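Local coordinates for SnoaL-like domain-containing protein (Xanthomonas campestris pv. campestris, PDB 3G8Z) that is of unknown function but has a cystatin-like fold and belongs to the SnoaL-like family, related to polyketide cyclases, at residues Ala26-Thr31 with His38-Ser43. Numbering follows the deposited sequence.
Sequences AKSYIT and HATLGS
Tyr29 and Leu41 form the nearest CA pair across two helical segments, 6.5 Å apart, and only about 140 Å² of surface is buried between 26-31 and 38-43, so the touch is local. The larger share is apolar: Leu41 CD2 approaches the Tyr29 ring obliquely, 3.6 Å from CD1 and 3.8 Å from CE1. The ends of both side chains come nearer the other segment although neither CB points at it; Tyr29 CG is anti to the backbone N (chi1 170°), which carries CD1 and CE1 toward the leucine. Thr40 does point its CB at the other helix. With its chi1 at -73°, CG2 lies anti to the backbone N and comes within 3.7 Å of Ser28 OG, a van der Waals touch, while OG1 stays beside that N and hydrogen-bonds Asp37 OD2. Tyr29 OH hydrogen-bonds a glycerol, probably from the crystallisation liquor. The segments run roughly antiparallel, so helix 38-44, following a short turn after helix 22-35, folds back on it as a helical hairpin, Thr40 and Leu41 also touching Ala32. Helix 22-35 in turn lies on the curved sheet, with Ala26 and Ile30 against Ile101 of strand 98-109 and Tyr29 against Leu122 of strand 112-125.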
ATOM      1  N   ALA A  26      10.977  -0.460   8.904  1.00 19.97           N
ATOM      2  CA  ALA A  26       9.970   0.524   8.528  1.00 20.15           C
ATOM      3  C   ALA A  26       9.664   1.458   9.693  1.00 20.07           C
ATOM      4  O   ALA A  26       9.476   2.674   9.501  1.00 20.20           O
ATOM      5  CB  ALA A  26       8.701  -0.169   8.042  1.00 19.37           C
ATOM      6  N   LYS A  27       9.607   0.902  10.903  1.00 19.96           N
ATOM      7  CA  LYS A  27       9.329   1.709  12.091  1.00 20.07           C
ATOM      8  C   LYS A  27      10.471   2.668  12.354  1.00 19.80           C
ATOM      9  O   LYS A  27      10.248   3.798  12.773  1.00 18.84           O
ATOM     10  CB  LYS A  27       9.090   0.816  13.314  1.00 20.51           C
ATOM     11  CG  LYS A  27       7.726   0.137  13.257  1.00 20.98           C
ATOM     12  CD  LYS A  27       7.463  -0.748  14.466  1.00 22.28           C
ATOM     13  CE  LYS A  27       6.026  -1.222  14.492  1.00 24.51           C
ATOM     14  NZ  LYS A  27       5.879  -2.305  15.523  1.00 27.97           N
ATOM     15  N   SER A  28      11.696   2.218  12.106  1.00 20.17           N
ATOM     16  CA  SER A  28      12.868   3.073  12.314  1.00 20.70           C
ATOM     17  C   SER A  28      12.837   4.242  11.340  1.00 21.68           C
ATOM     18  O   SER A  28      13.158   5.386  11.691  1.00 20.55           O
ATOM     19  CB  SER A  28      14.155   2.246  12.146  1.00 21.13           C
ATOM     20  OG  SER A  28      15.290   3.083  12.134  1.00 24.00           O
ATOM     21  N   TYR A  29      12.450   3.932  10.106  1.00 22.38           N
ATOM     22  CA  TYR A  29      12.308   4.915   9.045  1.00 23.54           C
ATOM     23  C   TYR A  29      11.276   5.994   9.399  1.00 23.55           C
ATOM     24  O   TYR A  29      11.558   7.197   9.280  1.00 23.77           O
ATOM     25  CB  TYR A  29      11.928   4.194   7.734  1.00 24.80           C
ATOM     26  CG  TYR A  29      11.528   5.125   6.606  1.00 27.12           C
ATOM     27  CD1 TYR A  29      12.496   5.748   5.829  1.00 28.39           C
ATOM     28  CD2 TYR A  29      10.193   5.382   6.330  1.00 28.37           C
ATOM     29  CE1 TYR A  29      12.143   6.598   4.802  1.00 29.09           C
ATOM     30  CE2 TYR A  29       9.829   6.235   5.309  1.00 28.95           C
ATOM     31  CZ  TYR A  29      10.821   6.831   4.550  1.00 28.35           C
ATOM     32  OH  TYR A  29      10.482   7.695   3.539  1.00 32.34           O
ATOM     33  N   ILE A  30      10.078   5.568   9.813  1.00 23.10           N
ATOM     34  CA  ILE A  30       9.024   6.501  10.202  1.00 23.12           C
ATOM     35  C   ILE A  30       9.417   7.315  11.437  1.00 22.64           C
ATOM     36  O   ILE A  30       9.238   8.529  11.459  1.00 22.71           O
ATOM     37  CB  ILE A  30       7.681   5.792  10.451  1.00 23.61           C
ATOM     38  CG1 ILE A  30       7.177   5.123   9.161  1.00 24.05           C
ATOM     39  CG2 ILE A  30       6.625   6.781  10.998  1.00 23.46           C
ATOM     40  CD1 ILE A  30       6.729   6.105   8.072  1.00 23.01           C
ATOM     41  N   THR A  31       9.973   6.680  12.454  1.00 22.37           N
ATOM     42  CA  THR A  31      10.412   7.430  13.622  1.00 22.77           C
ATOM     43  C   THR A  31      11.436   8.510  13.228  1.00 22.88           C
ATOM     44  O   THR A  31      11.412   9.638  13.740  1.00 22.75           O
ATOM     45  CB  THR A  31      11.013   6.495  14.647  1.00 23.20           C
ATOM     46  OG1 THR A  31       9.981   5.627  15.116  1.00 22.48           O
ATOM     47  CG2 THR A  31      11.651   7.263  15.815  1.00 23.38           C
ATOM     48  N   HIS A  38      18.153  12.833  10.464  1.00 26.25           N
ATOM     49  CA  HIS A  38      18.734  12.661   9.137  1.00 26.69           C
ATOM     50  C   HIS A  38      19.813  11.606   9.108  1.00 25.73           C
ATOM     51  O   HIS A  38      20.005  10.962   8.080  1.00 26.40           O
ATOM     52  CB  HIS A  38      19.247  13.991   8.581  1.00 27.60           C
ATOM     53  CG  HIS A  38      18.169  15.013   8.421  1.00 30.46           C
ATOM     54  ND1 HIS A  38      18.431  16.353   8.214  1.00 34.15           N
ATOM     55  CD2 HIS A  38      16.822  14.898   8.479  1.00 33.60           C
ATOM     56  CE1 HIS A  38      17.292  17.015   8.139  1.00 33.71           C
ATOM     57  NE2 HIS A  38      16.301  16.157   8.300  1.00 35.33           N
ATOM     58  N   ALA A  39      20.508  11.416  10.225  1.00 25.07           N
ATOM     59  CA  ALA A  39      21.542  10.387  10.327  1.00 24.16           C
ATOM     60  C   ALA A  39      20.961   9.009  10.074  1.00 23.30           C
ATOM     61  O   ALA A  39      21.550   8.199   9.380  1.00 23.11           O
ATOM     62  CB  ALA A  39      22.196  10.425  11.689  1.00 23.82           C
ATOM     63  N   THR A  40      19.821   8.714  10.674  1.00 22.92           N
ATOM     64  CA  THR A  40      19.219   7.403  10.461  1.00 22.78           C
ATOM     65  C   THR A  40      18.792   7.312   8.995  1.00 23.33           C
ATOM     66  O   THR A  40      19.101   6.363   8.306  1.00 23.01           O
ATOM     67  CB  THR A  40      17.988   7.186  11.355  1.00 22.42           C
ATOM     68  OG1 THR A  40      18.407   6.974  12.711  1.00 20.89           O
ATOM     69  CG2 THR A  40      17.156   5.976  10.864  1.00 21.36           C
ATOM     70  N   LEU A  41      18.103   8.334   8.515  1.00 24.51           N
ATOM     71  CA  LEU A  41      17.524   8.295   7.166  1.00 25.80           C
ATOM     72  C   LEU A  41      18.617   8.106   6.122  1.00 26.18           C
ATOM     73  O   LEU A  41      18.456   7.344   5.175  1.00 27.44           O
ATOM     74  CB  LEU A  41      16.751   9.582   6.862  1.00 25.40           C
ATOM     75  CG  LEU A  41      15.353   9.723   7.412  1.00 26.84           C
ATOM     76  CD1 LEU A  41      14.692  11.030   6.890  1.00 29.93           C
ATOM     77  CD2 LEU A  41      14.512   8.525   7.061  1.00 27.47           C
ATOM     78  N   GLY A  42      19.739   8.775   6.325  1.00 26.87           N
ATOM     79  CA  GLY A  42      20.865   8.702   5.393  1.00 26.83           C
ATOM     80  C   GLY A  42      21.545   7.359   5.391  1.00 27.18           C
ATOM     81  O   GLY A  42      22.298   7.037   4.474  1.00 27.53           O
ATOM     82  N   SER A  43      21.287   6.580   6.435  1.00 27.35           N
ATOM     83  CA  SER A  43      21.942   5.305   6.638  1.00 27.16           C
ATOM     84  C   SER A  43      21.057   4.129   6.289  1.00 26.27           C
ATOM     85  O   SER A  43      21.538   3.140   5.764  1.00 26.12           O
ATOM     86  CB  SER A  43      22.344   5.146   8.102  1.00 27.55           C
ATOM     87  OG  SER A  43      22.950   6.325   8.603  1.00 31.12           O
TER